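Local coordinates for protein multisubunit Na+/H+ antiporter, E subunit (Anoxybacillus flavithermus, PDB 6Z16) that is one subunit of a multisubunit membrane antiporter that probably exchanges sodium ions for protons across the cell membrane, at residues Ala2-Leu7 against Phe45-Tyr50; Ala89-Pro94 against Ile130-Ser135. One frame throughout, in Å; residues are numbered along the deposited sequence.

Interaction 1: Ala2-Leu7 against Phe45-Tyr50; sequences AFQILL and FHSRFY. With PTY (phosphatidylethanolamine), chain B.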
ATOM      1  N   ALA E   2      -9.157  14.773   4.680  1.00 64.49           N
ATOM      2  CA  ALA E   2      -8.701  13.641   3.889  1.00 52.69           C
ATOM      3  C   ALA E   2      -7.492  13.989   3.043  1.00 58.93           C
ATOM      4  O   ALA E   2      -6.738  13.090   2.654  1.00 59.23           O
ATOM      5  CB  ALA E   2      -9.829  13.149   2.990  1.00 47.01           C
ATOM      6  N   PHE E   3      -7.306  15.277   2.750  1.00 61.66           N
ATOM      7  CA  PHE E   3      -6.145  15.722   1.993  1.00 69.02           C
ATOM      8  C   PHE E   3      -4.866  15.507   2.782  1.00 74.63           C
ATOM      9  O   PHE E   3      -3.839  15.132   2.212  1.00 69.53           O
ATOM     10  CB  PHE E   3      -6.308  17.189   1.619  1.00 62.79           C
ATOM     11  CG  PHE E   3      -5.186  17.730   0.797  1.00 66.80           C
ATOM     12  CD1 PHE E   3      -5.039  17.354  -0.524  1.00 83.35           C
ATOM     13  CD2 PHE E   3      -4.297  18.643   1.330  1.00 74.41           C
ATOM     14  CE1 PHE E   3      -4.012  17.859  -1.295  1.00 97.01           C
ATOM     15  CE2 PHE E   3      -3.273  19.159   0.564  1.00 86.28           C
ATOM     16  CZ  PHE E   3      -3.127  18.764  -0.748  1.00 91.78           C
ATOM     17  N   GLN E   4      -4.924  15.700   4.098  1.00 73.03           N
ATOM     18  CA  GLN E   4      -3.761  15.459   4.937  1.00 42.55           C
ATOM     19  C   GLN E   4      -3.438  13.978   5.009  1.00 42.33           C
ATOM     20  O   GLN E   4      -2.264  13.595   5.043  1.00 48.90           O
ATOM     21  CB  GLN E   4      -4.018  15.999   6.330  1.00 44.24           C
ATOM     22  CG  GLN E   4      -4.412  17.441   6.345  1.00 50.36           C
ATOM     23  CD  GLN E   4      -4.697  17.909   7.734  1.00 54.49           C
ATOM     24  OE1 GLN E   4      -4.507  17.165   8.690  1.00 64.87           O
ATOM     25  NE2 GLN E   4      -5.206  19.121   7.863  1.00 59.45           N
ATOM     26  N   ILE E   5      -4.464  13.128   5.006  1.00 33.59           N
ATOM     27  CA  ILE E   5      -4.224  11.693   5.046  1.00 36.35           C
ATOM     28  C   ILE E   5      -3.619  11.226   3.733  1.00 47.81           C
ATOM     29  O   ILE E   5      -2.661  10.444   3.718  1.00 55.71           O
ATOM     30  CB  ILE E   5      -5.524  10.942   5.369  1.00 36.12           C
ATOM     31  CG1 ILE E   5      -6.131  11.469   6.662  1.00 35.76           C
ATOM     32  CG2 ILE E   5      -5.247   9.468   5.534  1.00 36.21           C
ATOM     33  CD1 ILE E   5      -7.495  10.924   6.954  1.00 42.49           C
ATOM     34  N   LEU E   6      -4.140  11.736   2.612  1.00 49.81           N
ATOM     35  CA  LEU E   6      -3.575  11.428   1.300  1.00 66.04           C
ATOM     36  C   LEU E   6      -2.153  11.956   1.172  1.00 67.55           C
ATOM     37  O   LEU E   6      -1.291  11.317   0.553  1.00 64.27           O
ATOM     38  CB  LEU E   6      -4.461  12.025   0.207  1.00 64.64           C
ATOM     39  CG  LEU E   6      -4.011  11.784  -1.231  1.00 60.15           C
ATOM     40  CD1 LEU E   6      -4.109  10.318  -1.597  1.00 66.93           C
ATOM     41  CD2 LEU E   6      -4.793  12.647  -2.184  1.00 65.27           C
ATOM     42  N   LEU E   7      -1.884  13.105   1.789  1.00 66.39           N
ATOM     43  CA  LEU E   7      -0.568  13.710   1.716  1.00 62.51           C
ATOM     44  C   LEU E   7       0.435  12.906   2.530  1.00 52.12           C
ATOM     45  O   LEU E   7       1.586  12.736   2.117  1.00 52.34           O
ATOM     46  CB  LEU E   7      -0.660  15.153   2.198  1.00 65.20           C
ATOM     47  CG  LEU E   7       0.376  16.145   1.686  1.00 84.47           C
ATOM     48  CD1 LEU E   7      -0.271  17.499   1.617  1.00 75.75           C
ATOM     49  CD2 LEU E   7       1.602  16.207   2.558  1.00111.15           C
ATOM     50  N   PHE E  45      -2.630  24.185   6.539  1.00 84.51           N
ATOM     51  CA  PHE E  45      -3.922  23.540   6.385  1.00 72.63           C
ATOM     52  C   PHE E  45      -5.001  24.353   7.091  1.00 83.26           C
ATOM     53  O   PHE E  45      -4.723  25.245   7.896  1.00 83.34           O
ATOM     54  CB  PHE E  45      -3.869  22.119   6.932  1.00 50.46           C
ATOM     55  CG  PHE E  45      -2.901  21.239   6.207  1.00 69.43           C
ATOM     56  CD1 PHE E  45      -3.217  20.719   4.966  1.00 72.74           C
ATOM     57  CD2 PHE E  45      -1.671  20.935   6.762  1.00 76.43           C
ATOM     58  CE1 PHE E  45      -2.326  19.910   4.291  1.00 80.34           C
ATOM     59  CE2 PHE E  45      -0.773  20.124   6.091  1.00 84.64           C
ATOM     60  CZ  PHE E  45      -1.102  19.612   4.856  1.00 85.90           C
ATOM     61  N   HIS E  46      -6.252  24.043   6.772  1.00 83.15           N
ATOM     62  CA  HIS E  46      -7.359  24.847   7.262  1.00 95.83           C
ATOM     63  C   HIS E  46      -8.200  24.163   8.325  1.00108.34           C
ATOM     64  O   HIS E  46      -8.676  24.837   9.239  1.00113.00           O
ATOM     65  CB  HIS E  46      -8.266  25.263   6.098  1.00104.95           C
ATOM     66  CG  HIS E  46      -7.604  26.184   5.121  1.00116.39           C
ATOM     67  ND1 HIS E  46      -6.900  25.729   4.028  1.00121.34           N
ATOM     68  CD2 HIS E  46      -7.532  27.535   5.078  1.00113.44           C
ATOM     69  CE1 HIS E  46      -6.426  26.759   3.351  1.00117.20           C
ATOM     70  NE2 HIS E  46      -6.795  27.867   3.968  1.00114.55           N
ATOM     71  N   SER E  47      -8.398  22.849   8.235  1.00113.06           N
ATOM     72  CA  SER E  47      -9.377  22.195   9.103  1.00113.16           C
ATOM     73  C   SER E  47      -8.809  21.851  10.478  1.00103.67           C
ATOM     74  O   SER E  47      -9.171  22.475  11.481  1.00106.15           O
ATOM     75  CB  SER E  47      -9.908  20.940   8.406  1.00116.49           C
ATOM     76  OG  SER E  47      -8.858  20.016   8.176  1.00115.07           O
ATOM     77  N   ARG E  48      -7.870  20.904  10.528  1.00 95.71           N
ATOM     78  CA  ARG E  48      -7.448  20.264  11.771  1.00 85.94           C
ATOM     79  C   ARG E  48      -6.281  19.337  11.487  1.00 66.02           C
ATOM     80  O   ARG E  48      -6.210  18.761  10.401  1.00 68.35           O
ATOM     81  CB  ARG E  48      -8.606  19.462  12.389  1.00114.22           C
ATOM     82  CG  ARG E  48      -8.343  18.804  13.748  1.00142.28           C
ATOM     83  CD  ARG E  48      -8.070  19.842  14.821  1.00144.75           C
ATOM     84  NE  ARG E  48      -7.985  19.270  16.162  1.00142.36           N
ATOM     85  CZ  ARG E  48      -7.632  19.967  17.237  1.00141.72           C
ATOM     86  NH1 ARG E  48      -7.328  21.253  17.125  1.00142.50           N
ATOM     87  NH2 ARG E  48      -7.584  19.383  18.427  1.00138.30           N
ATOM     88  N   PHE E  49      -5.365  19.187  12.437  1.00 56.18           N
ATOM     89  CA  PHE E  49      -4.412  18.094  12.364  1.00 60.59           C
ATOM     90  C   PHE E  49      -5.159  16.768  12.480  1.00 71.66           C
ATOM     91  O   PHE E  49      -5.948  16.567  13.406  1.00 77.91           O
ATOM     92  CB  PHE E  49      -3.363  18.242  13.459  1.00 46.69           C
ATOM     93  CG  PHE E  49      -2.321  17.181  13.434  1.00 58.37           C
ATOM     94  CD1 PHE E  49      -1.440  17.098  12.379  1.00 55.73           C
ATOM     95  CD2 PHE E  49      -2.199  16.289  14.478  1.00 67.83           C
ATOM     96  CE1 PHE E  49      -0.474  16.119  12.348  1.00 60.89           C
ATOM     97  CE2 PHE E  49      -1.225  15.315  14.460  1.00 64.68           C
ATOM     98  CZ  PHE E  49      -0.363  15.229  13.392  1.00 61.75           C
ATOM     99  N   TYR E  50      -4.901  15.858  11.539  1.00 65.21           N
ATOM    100  CA  TYR E  50      -5.881  14.844  11.171  1.00 67.72           C
ATOM    101  C   TYR E  50      -6.041  13.715  12.178  1.00 94.52           C
ATOM    102  O   TYR E  50      -6.858  12.823  11.931  1.00 98.33           O
ATOM    103  CB  TYR E  50      -5.544  14.240   9.804  1.00 58.79           C
ATOM    104  CG  TYR E  50      -4.351  13.310   9.749  1.00 57.51           C
ATOM    105  CD1 TYR E  50      -3.074  13.799   9.565  1.00 64.69           C
ATOM    106  CD2 TYR E  50      -4.519  11.931   9.815  1.00 59.39           C
ATOM    107  CE1 TYR E  50      -1.994  12.948   9.493  1.00 66.00           C
ATOM    108  CE2 TYR E  50      -3.455  11.082   9.746  1.00 66.71           C
ATOM    109  CZ  TYR E  50      -2.196  11.591   9.582  1.00 72.20           C
ATOM    110  OH  TYR E  50      -1.137  10.723   9.510  1.00 79.19           O
TER
HETATM  111  C1  PTY B 201       0.389  22.101  -0.196  1.00122.10           C
HETATM  112  C2  PTY B 201      -5.472  22.233   1.981  1.00134.94           C
HETATM  113  C3  PTY B 201      -4.919  23.613   1.572  1.00141.48           C
HETATM  114  O4  PTY B 201      -0.244  21.258  -1.185  1.00118.31           O
HETATM  115  C5  PTY B 201      -0.197  22.451   2.240  1.00144.07           C
HETATM  116  C6  PTY B 201       0.139  21.464   1.149  1.00130.71           C
HETATM  117  O7  PTY B 201       1.197  20.505   1.514  1.00122.60           O
HETATM  118  C8  PTY B 201       2.497  20.868   1.604  1.00122.37           C
HETATM  119  O10 PTY B 201       2.887  21.996   1.751  1.00128.69           O
HETATM  120  C11 PTY B 201       3.390  19.671   1.485  1.00118.74           C
HETATM  121  C12 PTY B 201       2.988  18.785   0.315  1.00115.49           C
HETATM  122  C13 PTY B 201       4.105  18.536  -0.679  1.00114.83           C
HETATM  123  C14 PTY B 201       5.267  17.735  -0.125  1.00127.54           C
HETATM  124  C15 PTY B 201       6.300  17.376  -1.179  1.00134.24           C
HETATM  125  C16 PTY B 201       5.739  16.527  -2.305  1.00135.60           C
HETATM  126  C17 PTY B 201       6.702  16.309  -3.461  1.00143.19           C
HETATM  127  C18 PTY B 201       7.966  15.551  -3.087  1.00142.81           C
HETATM  128  C19 PTY B 201       8.891  15.281  -4.263  1.00139.95           C
HETATM  129  C20 PTY B 201       8.241  14.493  -5.388  1.00134.30           C
HETATM  130  C30 PTY B 201       0.264  21.259  -2.417  1.00110.16           C
HETATM  131  C31 PTY B 201      -0.514  20.344  -3.314  1.00113.87           C
HETATM  132  O30 PTY B 201       1.213  21.913  -2.749  1.00113.05           O
HETATM  133  C32 PTY B 201      -0.078  18.888  -3.216  1.00109.68           C
HETATM  134  C33 PTY B 201       1.325  18.657  -3.751  1.00113.65           C
HETATM  135  C34 PTY B 201       1.639  17.200  -4.054  1.00116.10           C
HETATM  136  C35 PTY B 201       2.963  17.004  -4.775  1.00123.38           C
HETATM  137  C36 PTY B 201       3.207  15.580  -5.244  1.00125.32           C
HETATM  138  C37 PTY B 201       2.197  15.089  -6.270  1.00124.35           C
HETATM  139  P1  PTY B 201      -2.275  23.894   1.731  1.00169.81           P
HETATM  140  O11 PTY B 201      -3.600  23.382   1.022  1.00156.02           O
HETATM  141  O12 PTY B 201      -2.674  24.586   2.831  1.00173.24           O
HETATM  142  O13 PTY B 201      -1.469  24.603   0.835  1.00166.69           O
HETATM  143  O14 PTY B 201      -1.623  22.670   2.204  1.00160.06           O
HETATM  144  N1  PTY B 201      -6.314  22.388   3.167  1.00132.64           N

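Interaction 2: Ala89-Pro94 against Ile130-Ser135; sequences AIFALP and IHALNS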
ATOM      1  N   ALA E  89     -44.658   8.498  23.512  1.00 86.36           N
ATOM      2  CA  ALA E  89     -44.553   9.918  23.202  1.00 85.03           C
ATOM      3  C   ALA E  89     -44.024  10.089  21.787  1.00 87.98           C
ATOM      4  O   ALA E  89     -43.278   9.249  21.290  1.00 85.33           O
ATOM      5  CB  ALA E  89     -43.638  10.641  24.196  1.00 85.20           C
ATOM      6  N   ILE E  90     -44.422  11.185  21.146  1.00 85.05           N
ATOM      7  CA  ILE E  90     -43.799  11.663  19.917  1.00 78.95           C
ATOM      8  C   ILE E  90     -43.523  13.145  20.105  1.00 74.55           C
ATOM      9  O   ILE E  90     -44.430  13.905  20.455  1.00 71.24           O
ATOM     10  CB  ILE E  90     -44.677  11.428  18.671  1.00 86.22           C
ATOM     11  CG1 ILE E  90     -44.806   9.939  18.359  1.00 78.87           C
ATOM     12  CG2 ILE E  90     -44.115  12.144  17.466  1.00 91.04           C
ATOM     13  CD1 ILE E  90     -45.801   9.633  17.268  1.00 71.17           C
ATOM     14  N   PHE E  91     -42.275  13.556  19.896  1.00 79.22           N
ATOM     15  CA  PHE E  91     -41.895  14.927  20.194  1.00 86.63           C
ATOM     16  C   PHE E  91     -40.882  15.429  19.177  1.00 94.57           C
ATOM     17  O   PHE E  91     -40.204  14.652  18.498  1.00102.48           O
ATOM     18  CB  PHE E  91     -41.357  15.055  21.628  1.00 81.91           C
ATOM     19  CG  PHE E  91     -40.087  14.292  21.893  1.00 67.32           C
ATOM     20  CD1 PHE E  91     -40.124  12.950  22.229  1.00 59.69           C
ATOM     21  CD2 PHE E  91     -38.864  14.936  21.878  1.00 66.83           C
ATOM     22  CE1 PHE E  91     -38.965  12.258  22.492  1.00 60.84           C
ATOM     23  CE2 PHE E  91     -37.703  14.248  22.150  1.00 67.28           C
ATOM     24  CZ  PHE E  91     -37.757  12.906  22.462  1.00 61.71           C
ATOM     25  N   ALA E  92     -40.799  16.750  19.079  1.00 86.30           N
ATOM     26  CA  ALA E  92     -39.882  17.424  18.179  1.00 72.25           C
ATOM     27  C   ALA E  92     -38.605  17.808  18.905  1.00 72.29           C
ATOM     28  O   ALA E  92     -38.577  17.965  20.127  1.00 72.33           O
ATOM     29  CB  ALA E  92     -40.521  18.679  17.594  1.00 65.49           C
ATOM     30  N   LEU E  93     -37.538  17.970  18.129  1.00 80.04           N
ATOM     31  CA  LEU E  93     -36.328  18.525  18.674  1.00 85.62           C
ATOM     32  C   LEU E  93     -35.698  19.418  17.616  1.00 84.93           C
ATOM     33  O   LEU E  93     -35.665  19.042  16.433  1.00 88.01           O
ATOM     34  CB  LEU E  93     -35.361  17.427  19.132  1.00 89.30           C
ATOM     35  CG  LEU E  93     -34.745  16.426  18.153  1.00100.08           C
ATOM     36  CD1 LEU E  93     -33.350  16.844  17.699  1.00101.25           C
ATOM     37  CD2 LEU E  93     -34.736  15.047  18.748  1.00107.56           C
ATOM     38  N   PRO E  94     -35.234  20.604  17.993  1.00 91.45           N
ATOM     39  CA  PRO E  94     -34.547  21.465  17.031  1.00 98.02           C
ATOM     40  C   PRO E  94     -33.167  20.923  16.706  1.00103.15           C
ATOM     41  O   PRO E  94     -32.577  20.146  17.458  1.00102.06           O
ATOM     42  CB  PRO E  94     -34.460  22.811  17.754  1.00107.76           C
ATOM     43  CG  PRO E  94     -34.473  22.448  19.193  1.00115.68           C
ATOM     44  CD  PRO E  94     -35.364  21.245  19.312  1.00103.08           C
ATOM     45  N   ILE E 130     -39.450  12.389  16.789  1.00 66.57           N
ATOM     46  CA  ILE E 130     -38.895  11.173  17.376  1.00 60.89           C
ATOM     47  C   ILE E 130     -39.902  10.593  18.361  1.00 55.09           C
ATOM     48  O   ILE E 130     -40.581  11.324  19.088  1.00 54.86           O
ATOM     49  CB  ILE E 130     -37.515  11.469  18.015  1.00 65.20           C
ATOM     50  CG1 ILE E 130     -36.873  10.236  18.650  1.00 61.21           C
ATOM     51  CG2 ILE E 130     -37.594  12.638  18.939  1.00 75.69           C
ATOM     52  CD1 ILE E 130     -35.421  10.426  18.905  1.00 58.92           C
ATOM     53  N   HIS E 131     -40.003   9.264  18.354  1.00 49.52           N
ATOM     54  CA  HIS E 131     -40.962   8.515  19.157  1.00 51.76           C
ATOM     55  C   HIS E 131     -40.260   7.939  20.385  1.00 48.85           C
ATOM     56  O   HIS E 131     -39.460   7.005  20.276  1.00 46.94           O
ATOM     57  CB  HIS E 131     -41.604   7.414  18.316  1.00 46.33           C
ATOM     58  CG  HIS E 131     -42.594   6.575  19.062  1.00 49.44           C
ATOM     59  ND1 HIS E 131     -42.231   5.443  19.758  1.00 52.58           N
ATOM     60  CD2 HIS E 131     -43.932   6.700  19.221  1.00 47.77           C
ATOM     61  CE1 HIS E 131     -43.301   4.909  20.314  1.00 50.24           C
ATOM     62  NE2 HIS E 131     -44.348   5.654  20.005  1.00 48.40           N
ATOM     63  N   ALA E 132     -40.581   8.490  21.551  1.00 48.19           N
ATOM     64  CA  ALA E 132     -40.075   7.981  22.813  1.00 49.98           C
ATOM     65  C   ALA E 132     -40.939   6.838  23.325  1.00 58.82           C
ATOM     66  O   ALA E 132     -42.171   6.930  23.347  1.00 64.04           O
ATOM     67  CB  ALA E 132     -40.032   9.091  23.858  1.00 52.02           C
ATOM     68  N   LEU E 133     -40.275   5.771  23.770  1.00 65.33           N
ATOM     69  CA  LEU E 133     -40.970   4.597  24.286  1.00 68.85           C
ATOM     70  C   LEU E 133     -41.540   4.844  25.679  1.00 75.15           C
ATOM     71  O   LEU E 133     -42.688   4.487  25.956  1.00 72.62           O
ATOM     72  CB  LEU E 133     -40.021   3.403  24.302  1.00 60.60           C
ATOM     73  CG  LEU E 133     -40.636   2.087  24.757  1.00 59.96           C
ATOM     74  CD1 LEU E 133     -41.768   1.729  23.838  1.00 60.22           C
ATOM     75  CD2 LEU E 133     -39.593   0.987  24.758  1.00 65.56           C
ATOM     76  N   ASN E 134     -40.746   5.431  26.570  1.00 87.62           N
ATOM     77  CA  ASN E 134     -41.187   5.813  27.906  1.00107.31           C
ATOM     78  C   ASN E 134     -41.195   7.331  28.005  1.00112.25           C
ATOM     79  O   ASN E 134     -40.141   7.966  27.907  1.00110.61           O
ATOM     80  CB  ASN E 134     -40.279   5.217  28.980  1.00121.08           C
ATOM     81  CG  ASN E 134     -40.510   3.741  29.183  1.00127.88           C
ATOM     82  OD1 ASN E 134     -41.651   3.283  29.221  1.00126.47           O
ATOM     83  ND2 ASN E 134     -39.427   2.983  29.314  1.00126.31           N
ATOM     84  N   SER E 135     -42.382   7.911  28.211  1.00116.83           N
ATOM     85  CA  SER E 135     -42.478   9.370  28.200  1.00128.02           C
ATOM     86  C   SER E 135     -41.898  10.016  29.461  1.00139.89           C
ATOM     87  O   SER E 135     -40.987  10.851  29.330  1.00147.12           O
ATOM     88  CB  SER E 135     -43.918   9.804  27.893  1.00123.17           C
ATOM     89  OG  SER E 135     -44.033  11.214  27.880  1.00121.01           O
TER

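Interaction 1: Ala2-Leu7 against Phe45-Tyr50
F45 lays its ring between the first helical turn of the chain and a bound phosphatidylethanolamine. On one face sits Q4 CG, a CH-pi contact with the carbon 3.9 Å from the ring centroid and displaced toward the rim; lipid carbon C5 lies over the opposite face. The edge of the same ring meets F3, whose CD2 is 3.8 Å from F45 CE1, and L7, whose CD1 is 4.0 Å from F45 CZ. F3 and L7 also touch the lipid. H46 makes no contact with the helix but takes a weak hydrogen bond on ND1 from the ethanolamine nitrogen N1 at 3.5 Å. At R48 it is the backbone that matters: Q4 NE2 gives a hydrogen bond to R48 O, 2.8 Å long and bent to 137° at the hydrogen, with the donor standing above the carbonyl plane. A chi2 of 178° keeps the Q4 chain extended as far as CD, which lies beside this loop carbonyl. Y50 then packs its ring atom CD2 against I5 CG1 at 3.6 Å, while Q4 OE1 lies near the ring plane at its edge; the Y50 hydroxyl is hydrogen-bonded to N8 and Y31. An alanine in place of Q4 would probably leave R48 O without this amide donor and open a gap over the F45 ring face. The chemistry thus divides along the loop: apolar contacts at F45, shared with the lipid, and at Y50 lie toward its two ends in sequence, with the bond from the buried Q4 to R48 O between them.

Interaction 2: Ala89-Pro94 against Ile130-Ser135
F91 and I130 form an antiparallel hydrogen-bonded pair, each serving as donor and acceptor to the other. F91 N reaches I130 O at 2.9 Å with a nearly straight N-H (164°); the return bond, I130 N to F91 O, is also 2.9 Å but more bent at the hydrogen. Two residues along, A89 N donates to A132 O at 2.9 Å, and A132 N gives a weak bond to A89 O. Between these pairs, I90 and H131 form the non-hydrogen-bonded pair. Here two of the same carbonyls receive CA-H...O contacts: H131 CA approaches A89 O at 3.2 Å, and I90 CA approaches I130 O. H131 ND1 is satisfied from outside, by a hydrogen bond with H42 of the neighbouring Multisubunit Na+/H+ antiporter chain, while H131 CD2 touches I90 CG1. On the opposite sheet face, I130 CG2 sits over the F91 ring, 3.6 Å from its centroid, in a CH-pi contact, and A132 CB meets the ring edge at CE1. A chi1 of 64° puts F91 CG between the backbone N and the carbonyl carbon; the ring lies alongside the I130 side chain, which points the same way. K146 of helix 141-156 packs on F91, L93 and I130. This is the pairing of an outer strand with the central strand in a three-stranded antiparallel sheet backed on one face by a helix.

Overall arrangement
From the N terminus, helix 3-18 and helix 24-40 lead to the loop at 45-50, where interaction 1 brings the chain back onto its first helical turn and closes a helical hairpin beside the lipid. Helix 51-79 then carries the chain away to the sheet-bearing part. There strand 89-94 opens interaction 2, which closes after helix 100-111 and strand 116-121, when strand 127-132 returns between the other two strands. The two loops are in series and neither nest nor cross. The centres of the two contacts are 38 Å apart, on opposite sides of the chain's centre: interaction 1 ties the start of helix 3-18 to the loop that leads into helix 51-79, interaction 2 the sheet, without touching.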